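Local structure of putative calcium binding protein (Streptomyces coelicolor, 3AKA) at residues Lys31-Glu36 / Ala121-Ala126; Ile21-Phe26 / Gly52-Trp57; Ile95-Leu100 / Glu153-Phe158; Gln58-Ile63 / Asp90-Ile95. The protein binds calcium ions through EF-hand loops and probably takes part in calcium-mediated regulation. All coordinates share one frame; numbering follows the deposited sequence.

Contact 1: residues Lys31-Glu36 / Ala121-Ala126; sequences KALLAE and ARALTA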
loop_
_atom_site.group_PDB
_atom_site.type_symbol
_atom_site.label_atom_id
_atom_site.label_comp_id
_atom_site.label_asym_id
_atom_site.label_seq_id
_atom_site.Cartn_x
_atom_site.Cartn_y
_atom_site.Cartn_z
ATOM N N LYS A 31 -1.879 -7.353 -8.747
ATOM C CA LYS A 31 -1.980 -8.746 -9.221
ATOM C C LYS A 31 -1.814 -9.728 -8.040
ATOM O O LYS A 31 -2.567 -10.696 -7.923
ATOM C CB LYS A 31 -0.925 -9.025 -10.290
ATOM C CG LYS A 31 -1.016 -10.408 -10.889
ATOM C CD LYS A 31 0.053 -10.565 -11.971
ATOM C CE LYS A 31 0.873 -11.814 -11.710
ATOM N NZ LYS A 31 1.585 -12.344 -12.946
ATOM N N ALA A 32 -0.852 -9.451 -7.162
ATOM C CA ALA A 32 -0.608 -10.341 -6.004
ATOM C C ALA A 32 -1.795 -10.374 -5.052
ATOM O O ALA A 32 -2.162 -11.434 -4.525
ATOM C CB ALA A 32 0.647 -9.895 -5.250
ATOM N N LEU A 33 -2.371 -9.198 -4.790
ATOM C CA LEU A 33 -3.489 -9.134 -3.843
ATOM C C LEU A 33 -4.689 -9.876 -4.403
ATOM O O LEU A 33 -5.339 -10.627 -3.693
ATOM C CB LEU A 33 -3.850 -7.692 -3.484
ATOM C CG LEU A 33 -4.949 -7.531 -2.433
ATOM C CD1 LEU A 33 -4.474 -7.938 -1.060
ATOM C CD2 LEU A 33 -5.472 -6.087 -2.405
ATOM N N LEU A 34 -4.978 -9.683 -5.691
ATOM C CA LEU A 34 -6.111 -10.342 -6.317
ATOM C C LEU A 34 -5.943 -11.872 -6.298
ATOM O O LEU A 34 -6.886 -12.613 -6.025
ATOM C CB LEU A 34 -6.288 -9.821 -7.748
ATOM C CG LEU A 34 -6.714 -8.347 -7.800
ATOM C CD1 LEU A 34 -6.626 -7.755 -9.220
ATOM C CD2 LEU A 34 -8.142 -8.158 -7.239
ATOM N N ALA A 35 -4.722 -12.330 -6.571
ATOM C CA ALA A 35 -4.407 -13.762 -6.533
ATOM C C ALA A 35 -4.628 -14.329 -5.130
ATOM O O ALA A 35 -5.169 -15.453 -4.966
ATOM C CB ALA A 35 -2.965 -13.990 -6.981
ATOM N N GLU A 36 -4.214 -13.567 -4.115
ATOM C CA GLU A 36 -4.301 -14.016 -2.735
ATOM C C GLU A 36 -5.761 -14.299 -2.394
ATOM O O GLU A 36 -6.063 -15.282 -1.753
ATOM C CB GLU A 36 -3.694 -12.972 -1.772
ATOM C CG GLU A 36 -3.894 -13.260 -0.269
ATOM C CD GLU A 36 -3.317 -14.591 0.158
ATOM O OE1 GLU A 36 -2.188 -14.907 -0.270
ATOM O OE2 GLU A 36 -3.972 -15.286 0.952
ATOM N N ALA A 121 -3.871 -9.316 7.456
ATOM C CA ALA A 121 -2.539 -9.968 7.421
ATOM C C ALA A 121 -2.238 -10.610 6.046
ATOM O O ALA A 121 -1.133 -10.448 5.483
ATOM C CB ALA A 121 -2.387 -10.932 8.590
ATOM N N ARG A 122 -3.247 -11.234 5.446
ATOM C CA ARG A 122 -3.117 -11.798 4.099
ATOM C C ARG A 122 -2.773 -10.744 3.046
ATOM O O ARG A 122 -1.930 -10.977 2.162
ATOM C CB ARG A 122 -4.398 -12.536 3.696
ATOM C CG ARG A 122 -4.547 -13.940 4.345
ATOM C CD ARG A 122 -5.937 -14.514 4.108
ATOM N NE ARG A 122 -6.140 -14.813 2.694
ATOM C CZ ARG A 122 -7.315 -15.084 2.147
ATOM N NH1 ARG A 122 -8.409 -15.078 2.898
ATOM N NH2 ARG A 122 -7.391 -15.376 0.848
ATOM N N ALA A 123 -3.445 -9.598 3.142
ATOM C CA ALA A 123 -3.197 -8.473 2.248
ATOM C C ALA A 123 -1.740 -8.010 2.360
ATOM O O ALA A 123 -1.050 -7.833 1.350
ATOM C CB ALA A 123 -4.169 -7.315 2.553
ATOM N N LEU A 124 -1.272 -7.851 3.595
ATOM C CA LEU A 124 0.083 -7.410 3.831
ATOM C C LEU A 124 1.092 -8.386 3.229
ATOM O O LEU A 124 2.098 -7.951 2.614
ATOM C CB LEU A 124 0.293 -7.196 5.344
ATOM C CG LEU A 124 -0.517 -6.026 5.907
ATOM C CD1 LEU A 124 -0.230 -5.922 7.393
ATOM C CD2 LEU A 124 -0.129 -4.746 5.188
ATOM N N THR A 125 0.830 -9.683 3.354
ATOM C CA THR A 125 1.765 -10.680 2.783
ATOM C C THR A 125 1.763 -10.613 1.252
ATOM O O THR A 125 2.804 -10.785 0.629
ATOM C CB THR A 125 1.512 -12.128 3.230
ATOM O OG1 THR A 125 0.243 -12.594 2.722
ATOM C CG2 THR A 125 1.609 -12.243 4.758
ATOM N N ALA A 126 0.598 -10.360 0.655
ATOM C CA ALA A 126 0.559 -10.064 -0.792
ATOM C C ALA A 126 1.491 -8.932 -1.228
ATOM O O ALA A 126 2.005 -8.949 -2.365
ATOM C CB ALA A 126 -0.856 -9.805 -1.253
HETATM O O HOH W 1 -0.176 -13.361 -0.487
#
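E36 and R122 carry the polar half of this contact between helix 23-37 and helix 117-126. The arginine comes in side-on: R122 NE donates to E36 OE2 at 2.8 Å in a salt bridge, almost straight at 165°, using the oxygen's anti lone pair, the one turned away from OE1. R122 NH2 meanwhile reaches the backbone oxygen E36 O at 2.9 Å, standing above the carbonyl plane, and makes a weak hydrogen bond to E36 OE2. Both acceptors lie close to the guanidinium plane, although the carboxylate itself is turned 77° from it. Gripped at two points, the end of the arginine has little freedom to rotate, and a long, flat group with several N-H donors suits the place. A water donates to E36 OE1 and, weakly, to T125 OG1. The threonine hydroxyl in turn donates to R122 O at 2.8 Å, a carbonyl that also accepts from A126 N.

The apolar half relies on small residues. L33 has CG anti to the backbone N (chi1 -176°), which swings L33 CD1 across to A123 CB at 3.7 Å. A126 CB settles on L33 CA at 3.8 Å, and A32 CB faces A126 CB at 4.3 Å. With alanines here, the segment axes approach to 8.8 Å in an oblique, roughly antiparallel pairing.

Helix 23-37 supplies D25 of the D14 to D25 calcium site from its first turn; helix 117-126 follows that of D108 to A114. L33 also packs on A103 and V106 of helix 89-107 and on L49 of helix 44-64; R122 has a second salt bridge to D119 and a cation-pi contact with F37; T125 leans on A134 of helix 131-141.

Contact 2: residues Ile21-Phe26 / Gly52-Trp57; sequences IDRSDF and GAEALW. With CA (calcium ion), chain F.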
loop_
_atom_site.group_PDB
_atom_site.type_symbol
_atom_site.label_atom_id
_atom_site.label_comp_id
_atom_site.label_asym_id
_atom_site.label_seq_id
_atom_site.Cartn_x
_atom_site.Cartn_y
_atom_site.Cartn_z
ATOM N N ILE A 21 11.374 2.452 -8.475
ATOM C CA ILE A 21 9.937 2.240 -8.448
ATOM C C ILE A 21 9.394 2.566 -9.851
ATOM O O ILE A 21 9.696 3.651 -10.370
ATOM C CB ILE A 21 9.293 3.127 -7.403
ATOM C CG1 ILE A 21 9.946 2.897 -6.032
ATOM C CG2 ILE A 21 7.815 2.796 -7.310
ATOM C CD1 ILE A 21 9.547 4.013 -5.011
ATOM N N ASP A 22 8.639 1.614 -10.425
ATOM C CA ASP A 22 8.016 1.630 -11.779
ATOM C C ASP A 22 6.486 1.498 -11.581
ATOM O O ASP A 22 6.047 0.988 -10.562
ATOM C CB ASP A 22 8.412 0.317 -12.532
ATOM C CG ASP A 22 9.719 0.403 -13.273
ATOM O OD1 ASP A 22 10.192 1.514 -13.593
ATOM O OD2 ASP A 22 10.321 -0.668 -13.562
ATOM N N ARG A 23 5.685 1.846 -12.593
ATOM C CA ARG A 23 4.253 1.464 -12.611
ATOM C C ARG A 23 4.102 -0.063 -12.387
ATOM O O ARG A 23 3.200 -0.513 -11.683
ATOM C CB ARG A 23 3.572 1.912 -13.944
ATOM C CG ARG A 23 2.034 1.675 -14.040
ATOM C CD ARG A 23 1.393 2.403 -15.269
ATOM N NE ARG A 23 1.089 1.633 -16.498
ATOM C CZ ARG A 23 1.385 0.363 -16.745
ATOM N NH1 ARG A 23 2.018 -0.382 -15.837
ATOM N NH2 ARG A 23 1.039 -0.174 -17.909
ATOM N N SER A 24 5.014 -0.860 -12.933
ATOM C CA SER A 24 4.857 -2.317 -12.819
ATOM C C SER A 24 5.009 -2.836 -11.382
ATOM O O SER A 24 4.508 -3.914 -11.082
ATOM C CB SER A 24 5.789 -3.068 -13.760
ATOM O OG SER A 24 7.112 -2.741 -13.475
ATOM N N ASP A 25 5.721 -2.106 -10.520
ATOM C CA ASP A 25 5.792 -2.480 -9.103
ATOM C C ASP A 25 4.373 -2.473 -8.550
ATOM O O ASP A 25 3.974 -3.386 -7.816
ATOM C CB ASP A 25 6.662 -1.501 -8.306
ATOM C CG ASP A 25 8.138 -1.778 -8.474
ATOM O OD1 ASP A 25 8.572 -2.946 -8.302
ATOM O OD2 ASP A 25 8.861 -0.822 -8.823
ATOM N N PHE A 26 3.634 -1.406 -8.886
ATOM C CA PHE A 26 2.245 -1.255 -8.444
ATOM C C PHE A 26 1.301 -2.273 -9.094
ATOM O O PHE A 26 0.488 -2.880 -8.400
ATOM C CB PHE A 26 1.762 0.179 -8.673
ATOM C CG PHE A 26 2.369 1.154 -7.724
ATOM C CD1 PHE A 26 1.710 1.512 -6.550
ATOM C CD2 PHE A 26 3.624 1.695 -7.983
ATOM C CE1 PHE A 26 2.295 2.437 -5.646
ATOM C CE2 PHE A 26 4.203 2.609 -7.118
ATOM C CZ PHE A 26 3.547 2.977 -5.940
ATOM N N GLY A 52 -6.836 2.069 -8.932
ATOM C CA GLY A 52 -6.367 2.702 -7.695
ATOM C C GLY A 52 -4.845 2.651 -7.596
ATOM O O GLY A 52 -4.215 3.613 -7.174
ATOM N N ALA A 53 -4.280 1.513 -7.988
ATOM C CA ALA A 53 -2.831 1.304 -7.959
ATOM C C ALA A 53 -2.185 2.256 -8.943
ATOM O O ALA A 53 -1.180 2.893 -8.628
ATOM C CB ALA A 53 -2.503 -0.168 -8.297
ATOM N N GLU A 54 -2.799 2.404 -10.111
ATOM C CA GLU A 54 -2.260 3.292 -11.161
ATOM C C GLU A 54 -2.289 4.752 -10.693
ATOM O O GLU A 54 -1.339 5.504 -10.919
ATOM C CB GLU A 54 -3.068 3.117 -12.445
ATOM C CG GLU A 54 -2.979 4.288 -13.459
ATOM C CD GLU A 54 -1.612 4.556 -13.983
ATOM O OE1 GLU A 54 -0.767 3.633 -13.957
ATOM O OE2 GLU A 54 -1.388 5.715 -14.441
ATOM N N ALA A 55 -3.374 5.133 -10.024
ATOM C CA ALA A 55 -3.499 6.477 -9.444
ATOM C C ALA A 55 -2.431 6.769 -8.358
ATOM O O ALA A 55 -1.914 7.896 -8.262
ATOM C CB ALA A 55 -4.937 6.685 -8.899
ATOM N N LEU A 56 -2.131 5.776 -7.527
ATOM C CA LEU A 56 -1.131 5.962 -6.482
ATOM C C LEU A 56 0.279 6.089 -7.098
ATOM O O LEU A 56 1.045 6.958 -6.691
ATOM C CB LEU A 56 -1.203 4.844 -5.436
ATOM C CG LEU A 56 -0.137 4.783 -4.318
ATOM C CD1 LEU A 56 -0.064 6.078 -3.509
ATOM C CD2 LEU A 56 -0.420 3.593 -3.422
ATOM N N TRP A 57 0.608 5.223 -8.061
ATOM C CA TRP A 57 1.861 5.374 -8.824
ATOM C C TRP A 57 1.983 6.810 -9.392
ATOM O O TRP A 57 3.028 7.438 -9.293
ATOM C CB TRP A 57 1.916 4.341 -9.973
ATOM C CG TRP A 57 2.830 4.802 -11.123
ATOM C CD1 TRP A 57 2.444 5.171 -12.378
ATOM C CD2 TRP A 57 4.252 4.982 -11.068
ATOM N NE1 TRP A 57 3.544 5.570 -13.118
ATOM C CE2 TRP A 57 4.666 5.472 -12.330
ATOM C CE3 TRP A 57 5.212 4.804 -10.063
ATOM C CZ2 TRP A 57 6.018 5.765 -12.623
ATOM C CZ3 TRP A 57 6.550 5.088 -10.349
ATOM C CH2 TRP A 57 6.941 5.557 -11.625
HETATM CA CA CA F . 10.918 -1.988 -8.932
HETATM O O HOH W 2 10.237 -2.392 -11.236
#
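The side chains of F26 and W57 cross at about a right angle. Over one face of the F26 ring lies the start of the tryptophan: W57 CA stands 4.0 Å above the plane, and W57 CB joins it in a CH-pi contact. At the F26 edge, in its plane, is the backbone oxygen of D22. The indole is used differently: the turn into helix 23-37 rests on one face, with R23 N 3.6 Å above the plane of the W57 ring and D22 C nearer its rim. R23 CB lies over the five-membered ring, 14° off the normal, as a second CH-pi contact, while F26 CE2 meets the indole at its edge.

A chi1 of 156° turns W57 CG away from its main-chain nitrogen and carries the indole under that turn as far as I21, whose CG2 is 4.0 Å from W57 CZ3. Aliphatic L56 fills in beside the phenylalanine, L56 CG lying 3.6 Å from F26 CE1. An alanine in place of W57 would probably leave the D22-R23 backbone and R23 CB without the flat surface they rest on and open a gap beside F26 CE2 and I21 CG2.

Just beyond lies the first EF-hand calcium site. D25 is the last ligand of the loop, binding calcium through both OD1 and OD2 alongside D14, D16, N18 and H20, and a water links D22 OD2 to the ion. D22 N donates to D25 OD2 at 2.9 Å, so one carboxylate oxygen serves both metal and backbone. No hydrogen bond joins the two segments, and the long R23-E54 salt bridge is doubtful; aromatic and aliphatic surface holds the contact, consistent with a firm seat for the helix leaving the calcium loop.

Contact 3: residues Ile95-Leu100 / Glu153-Phe158; sequences IARPFL and EIVPAF. With CA (calcium ion), chain H.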
loop_
_atom_site.group_PDB
_atom_site.type_symbol
_atom_site.label_atom_id
_atom_site.label_comp_id
_atom_site.label_asym_id
_atom_site.label_seq_id
_atom_site.Cartn_x
_atom_site.Cartn_y
_atom_site.Cartn_z
ATOM N N ILE A 95 -4.073 10.536 -1.952
ATOM C CA ILE A 95 -3.676 10.006 -3.253
ATOM C C ILE A 95 -3.885 8.469 -3.247
ATOM O O ILE A 95 -4.393 7.902 -4.214
ATOM C CB ILE A 95 -2.208 10.355 -3.583
ATOM C CG1 ILE A 95 -2.087 11.856 -3.928
ATOM C CG2 ILE A 95 -1.692 9.465 -4.734
ATOM C CD1 ILE A 95 -0.620 12.367 -3.990
ATOM N N ALA A 96 -3.519 7.835 -2.129
ATOM C CA ALA A 96 -3.598 6.365 -1.972
ATOM C C ALA A 96 -4.995 5.858 -1.648
ATOM O O ALA A 96 -5.251 4.650 -1.658
ATOM C CB ALA A 96 -2.612 5.923 -0.874
ATOM N N ARG A 97 -5.915 6.771 -1.349
ATOM C CA ARG A 97 -7.230 6.344 -0.861
ATOM C C ARG A 97 -8.002 5.399 -1.816
ATOM O O ARG A 97 -8.503 4.378 -1.356
ATOM C CB ARG A 97 -8.109 7.519 -0.418
ATOM C CG ARG A 97 -9.322 7.002 0.373
ATOM C CD ARG A 97 -10.283 8.109 0.786
ATOM N NE ARG A 97 -9.754 8.941 1.867
ATOM C CZ ARG A 97 -9.906 8.698 3.170
ATOM N NH1 ARG A 97 -10.527 7.615 3.592
ATOM N NH2 ARG A 97 -9.411 9.542 4.060
ATOM N N PRO A 98 -8.124 5.752 -3.118
ATOM C CA PRO A 98 -8.808 4.811 -4.033
ATOM C C PRO A 98 -8.183 3.428 -3.985
ATOM O O PRO A 98 -8.919 2.454 -3.918
ATOM C CB PRO A 98 -8.611 5.435 -5.420
ATOM C CG PRO A 98 -8.378 6.893 -5.129
ATOM C CD PRO A 98 -7.694 6.981 -3.817
ATOM N N PHE A 99 -6.849 3.338 -4.067
ATOM C CA PHE A 99 -6.157 2.041 -3.955
ATOM C C PHE A 99 -6.528 1.293 -2.654
ATOM O O PHE A 99 -6.857 0.085 -2.686
ATOM C CB PHE A 99 -4.629 2.190 -4.036
ATOM C CG PHE A 99 -3.892 0.882 -3.856
ATOM C CD1 PHE A 99 -3.944 -0.108 -4.847
ATOM C CD2 PHE A 99 -3.180 0.634 -2.692
ATOM C CE1 PHE A 99 -3.273 -1.320 -4.675
ATOM C CE2 PHE A 99 -2.487 -0.586 -2.507
ATOM C CZ PHE A 99 -2.542 -1.564 -3.489
ATOM N N LEU A 100 -6.458 2.012 -1.530
ATOM C CA LEU A 100 -6.709 1.402 -0.188
ATOM C C LEU A 100 -8.156 0.976 -0.050
ATOM O O LEU A 100 -8.440 -0.107 0.456
ATOM C CB LEU A 100 -6.286 2.355 0.955
ATOM C CG LEU A 100 -4.779 2.659 0.972
ATOM C CD1 LEU A 100 -4.471 3.817 1.930
ATOM C CD2 LEU A 100 -3.954 1.357 1.271
ATOM N N GLU A 153 -9.019 3.207 9.734
ATOM C CA GLU A 153 -7.796 2.739 10.402
ATOM C C GLU A 153 -6.585 2.691 9.458
ATOM O O GLU A 153 -5.487 3.151 9.809
ATOM C CB GLU A 153 -8.043 1.381 11.071
ATOM C CG GLU A 153 -9.045 1.503 12.256
ATOM C CD GLU A 153 -9.525 0.184 12.845
ATOM O OE1 GLU A 153 -9.707 -0.800 12.079
ATOM O OE2 GLU A 153 -9.790 0.137 14.084
ATOM N N ILE A 154 -6.829 2.202 8.248
ATOM C CA ILE A 154 -5.801 1.957 7.229
ATOM C C ILE A 154 -5.257 3.238 6.606
ATOM O O ILE A 154 -4.044 3.380 6.409
ATOM C CB ILE A 154 -6.404 1.023 6.124
ATOM C CG1 ILE A 154 -6.678 -0.388 6.704
ATOM C CG2 ILE A 154 -5.572 1.017 4.843
ATOM C CD1 ILE A 154 -5.467 -1.157 7.101
ATOM N N VAL A 155 -6.144 4.174 6.292
ATOM C CA VAL A 155 -5.695 5.381 5.604
ATOM C C VAL A 155 -4.770 6.233 6.498
ATOM O O VAL A 155 -3.667 6.596 6.070
ATOM C CB VAL A 155 -6.862 6.175 4.960
ATOM C CG1 VAL A 155 -6.355 7.524 4.381
ATOM C CG2 VAL A 155 -7.524 5.347 3.882
ATOM N N PRO A 156 -5.206 6.552 7.737
ATOM C CA PRO A 156 -4.258 7.209 8.657
ATOM C C PRO A 156 -2.987 6.387 8.958
ATOM O O PRO A 156 -1.924 6.954 9.136
ATOM C CB PRO A 156 -5.095 7.422 9.938
ATOM C CG PRO A 156 -6.518 7.457 9.456
ATOM C CD PRO A 156 -6.545 6.412 8.345
ATOM N N ALA A 157 -3.095 5.065 8.998
ATOM C CA ALA A 157 -1.918 4.211 9.262
ATOM C C ALA A 157 -0.898 4.352 8.138
ATOM O O ALA A 157 0.325 4.399 8.356
ATOM C CB ALA A 157 -2.347 2.742 9.383
ATOM N N PHE A 158 -1.427 4.382 6.927
ATOM C CA PHE A 158 -0.636 4.568 5.724
ATOM C C PHE A 158 0.097 5.933 5.769
ATOM O O PHE A 158 1.315 5.997 5.559
ATOM C CB PHE A 158 -1.574 4.448 4.502
ATOM C CG PHE A 158 -0.872 4.575 3.178
ATOM C CD1 PHE A 158 -0.520 3.439 2.456
ATOM C CD2 PHE A 158 -0.594 5.822 2.642
ATOM C CE1 PHE A 158 0.125 3.555 1.222
ATOM C CE2 PHE A 158 0.057 5.955 1.406
ATOM C CZ PHE A 158 0.411 4.824 0.692
HETATM CA CA CA H . -11.156 -1.944 14.057
#
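F158 reaches from the exiting helix of the last EF-hand, helix 151-161, onto A96 and L100 of helix 89-107, which leads into the calcium site of D108 to A114. Its chi1 of -178° sends the ring straight out from the helix to its partners. F158 CB meets L100 CD1 at 3.9 Å, and F158 CG lies equally close to that methyl. Farther out, F158 CD1 still touches both leucine methyls, while F158 CD2 begins to feel A96 CB. Toward the tip A96 CB sits over the ring face, 3.5 Å from F158 CE2 and 3.6 Å from F158 CZ and more loosely by F158 CE1, a CH-pi contact in which a methyl group is small enough to slip over the ring.

Branched I154 and V155, about one turn earlier on the same helix, add their methyls to L100. I154 CG2 touches L100 CD2 at 3.9 Å, and V155 CG2 meets L100 CD1, so the leucine is wrapped by three apolar side chains. R97 lays one guanidinium face on V155, but its charge is met by salt bridges to E151 and E94. Ahead of this patch E153 completes the calcium site of D142, D144, D146 and K148, holding the ion with E153 OE1 at 2.7 Å and E153 OE2 at 2.5 Å.

Contact 4: residues Gln58-Ile63 / Asp90-Ile95; sequences QGLAGI and DRFAEI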
loop_
_atom_site.group_PDB
_atom_site.type_symbol
_atom_site.label_atom_id
_atom_site.label_comp_id
_atom_site.label_asym_id
_atom_site.label_seq_id
_atom_site.Cartn_x
_atom_site.Cartn_y
_atom_site.Cartn_z
ATOM N N GLN A 58 0.919 7.319 -10.006
ATOM C CA GLN A 58 0.994 8.673 -10.615
ATOM C C GLN A 58 1.205 9.786 -9.597
ATOM O O GLN A 58 1.934 10.764 -9.857
ATOM C CB GLN A 58 -0.236 8.954 -11.485
ATOM C CG GLN A 58 -0.388 8.019 -12.694
ATOM C CD GLN A 58 0.726 8.153 -13.761
ATOM O OE1 GLN A 58 0.881 7.274 -14.622
ATOM N NE2 GLN A 58 1.501 9.239 -13.702
ATOM N N GLY A 59 0.563 9.645 -8.437
ATOM C CA GLY A 59 0.759 10.552 -7.301
ATOM C C GLY A 59 2.177 10.547 -6.776
ATOM O O GLY A 59 2.790 11.611 -6.558
ATOM N N LEU A 60 2.722 9.350 -6.595
ATOM C CA LEU A 60 4.072 9.198 -6.109
ATOM C C LEU A 60 5.108 9.699 -7.127
ATOM O O LEU A 60 6.079 10.408 -6.758
ATOM C CB LEU A 60 4.353 7.740 -5.741
ATOM C CG LEU A 60 5.777 7.529 -5.183
ATOM C CD1 LEU A 60 6.012 8.355 -3.929
ATOM C CD2 LEU A 60 6.026 6.046 -4.874
ATOM N N ALA A 61 4.891 9.350 -8.396
ATOM C CA ALA A 61 5.735 9.834 -9.487
ATOM C C ALA A 61 5.699 11.350 -9.531
ATOM O O ALA A 61 6.746 11.970 -9.689
ATOM C CB ALA A 61 5.285 9.271 -10.837
ATOM N N GLY A 62 4.501 11.931 -9.399
ATOM C CA GLY A 62 4.352 13.406 -9.378
ATOM C C GLY A 62 5.272 14.034 -8.350
ATOM O O GLY A 62 5.908 15.078 -8.578
ATOM N N ILE A 63 5.380 13.367 -7.216
ATOM C CA ILE A 63 6.180 13.862 -6.106
ATOM C C ILE A 63 7.678 13.616 -6.300
ATOM O O ILE A 63 8.488 14.530 -6.122
ATOM C CB ILE A 63 5.696 13.214 -4.777
ATOM C CG1 ILE A 63 4.280 13.699 -4.443
ATOM C CG2 ILE A 63 6.711 13.458 -3.628
ATOM C CD1 ILE A 63 3.560 12.777 -3.413
ATOM N N ASP A 90 -0.863 13.629 4.968
ATOM C CA ASP A 90 -2.303 13.502 4.744
ATOM C C ASP A 90 -2.665 13.568 3.280
ATOM O O ASP A 90 -3.501 12.796 2.820
ATOM C CB ASP A 90 -3.070 14.575 5.509
ATOM C CG ASP A 90 -3.245 14.234 6.977
ATOM O OD1 ASP A 90 -2.618 13.260 7.450
ATOM O OD2 ASP A 90 -4.033 14.943 7.658
ATOM N N ARG A 91 -2.036 14.499 2.561
ATOM C CA ARG A 91 -2.208 14.617 1.119
ATOM C C ARG A 91 -1.803 13.330 0.378
ATOM O O ARG A 91 -2.540 12.847 -0.503
ATOM C CB ARG A 91 -1.437 15.826 0.583
ATOM C CG ARG A 91 -2.014 17.176 1.033
ATOM C CD ARG A 91 -1.841 18.223 -0.084
ATOM N NE ARG A 91 -0.685 19.074 0.139
ATOM C CZ ARG A 91 -0.038 19.742 -0.811
ATOM N NH1 ARG A 91 -0.414 19.662 -2.089
ATOM N NH2 ARG A 91 1.007 20.482 -0.475
ATOM N N PHE A 92 -0.650 12.759 0.736
ATOM C CA PHE A 92 -0.226 11.507 0.100
ATOM C C PHE A 92 -1.174 10.335 0.392
ATOM O O PHE A 92 -1.449 9.510 -0.497
ATOM C CB PHE A 92 1.222 11.163 0.465
ATOM C CG PHE A 92 1.749 9.931 -0.230
ATOM C CD1 PHE A 92 1.887 9.898 -1.617
ATOM C CD2 PHE A 92 2.122 8.807 0.508
ATOM C CE1 PHE A 92 2.383 8.747 -2.279
ATOM C CE2 PHE A 92 2.619 7.666 -0.127
ATOM C CZ PHE A 92 2.751 7.633 -1.532
ATOM N N ALA A 93 -1.705 10.284 1.620
ATOM C CA ALA A 93 -2.690 9.274 2.002
ATOM C C ALA A 93 -3.951 9.366 1.138
ATOM O O ALA A 93 -4.514 8.346 0.756
ATOM C CB ALA A 93 -3.049 9.408 3.487
ATOM N N GLU A 94 -4.395 10.593 0.838
ATOM C CA GLU A 94 -5.566 10.770 -0.043
ATOM C C GLU A 94 -5.294 10.315 -1.479
ATOM O O GLU A 94 -6.179 9.760 -2.147
ATOM C CB GLU A 94 -6.084 12.215 -0.005
ATOM C CG GLU A 94 -6.561 12.665 1.388
ATOM C CD GLU A 94 -7.810 11.924 1.881
ATOM O OE1 GLU A 94 -8.628 11.429 1.061
ATOM O OE2 GLU A 94 -7.969 11.833 3.109
ATOM N N ILE A 95 -4.073 10.536 -1.952
ATOM C CA ILE A 95 -3.676 10.006 -3.253
ATOM C C ILE A 95 -3.885 8.469 -3.247
ATOM O O ILE A 95 -4.393 7.902 -4.214
ATOM C CB ILE A 95 -2.208 10.355 -3.583
ATOM C CG1 ILE A 95 -2.087 11.856 -3.928
ATOM C CG2 ILE A 95 -1.692 9.465 -4.734
ATOM C CD1 ILE A 95 -0.620 12.367 -3.990
#
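F92 and I63 meet because their torsions point both groups toward each other between the two helices. In F92 the ring carbon CG lies opposite the main-chain nitrogen (chi1 -176°), and this throws the ring across toward helix 44-64. The CG1 branch of I63 is instead anti to the carbonyl carbon, and a nearly extended chi2 (162°) pushes I63 CD1 out to meet F92 CD1 at 3.8 Å. The same I63 methyl is 4.2 Å from I95 CD1. One turn earlier L60 approaches obliquely, L60 CD1 lying 4.0 Å from F92 CE1. Leucine and isoleucine suit these places because their methyls can follow the outline of a flat ring.

Close approach on the remaining side depends on G59. I95 CG2 rests directly on G59 CA at 3.7 Å, and a CB on that glycine would stand only 2.2 Å from I95 CG2, a clash. Glycine therefore lets the beta-branched isoleucine lie against bare backbone. The contact is wholly apolar, with no hydrogen bond between the segments, whose axes come within 10.1 Å and run roughly antiparallel. Were F92 replaced by an alanine, L60 CD1 and I63 CD1 would be likely to lose the ring they pack against.

Each helix leads toward a calcium site, helix 44-64 to that of D65 to E76 and helix 89-107 to that of D108 to A114. The F92 ring also meets F158 of helix 151-161, F13 of helix 2-13 and L85 of helix 83-87. I63 rests on L85 as well, L60 on F13, and I95 on L56 farther back along helix 44-64.

How the contacts relate
From the N terminus, helix 23-37 supplies the first segment of contact 2 and then that of contact 1. Contact 2 closes first, over 25 intervening residues, bringing helix 44-64 back onto the first calcium loop. Helix 44-64 goes on into contact 4, which closes a loop of 26 residues around the second calcium site. I95 then belongs to contacts 4 and 3, and contact 3 closes on the last EF-hand after 52 residues. Contact 1, spanning 84 residues, crosses contacts 2 and 3 and encloses contact 4. Helix 89-107 bridges contacts 3 and 4, while contact 1 ties helix 23-37 to helix 117-126 across the fold.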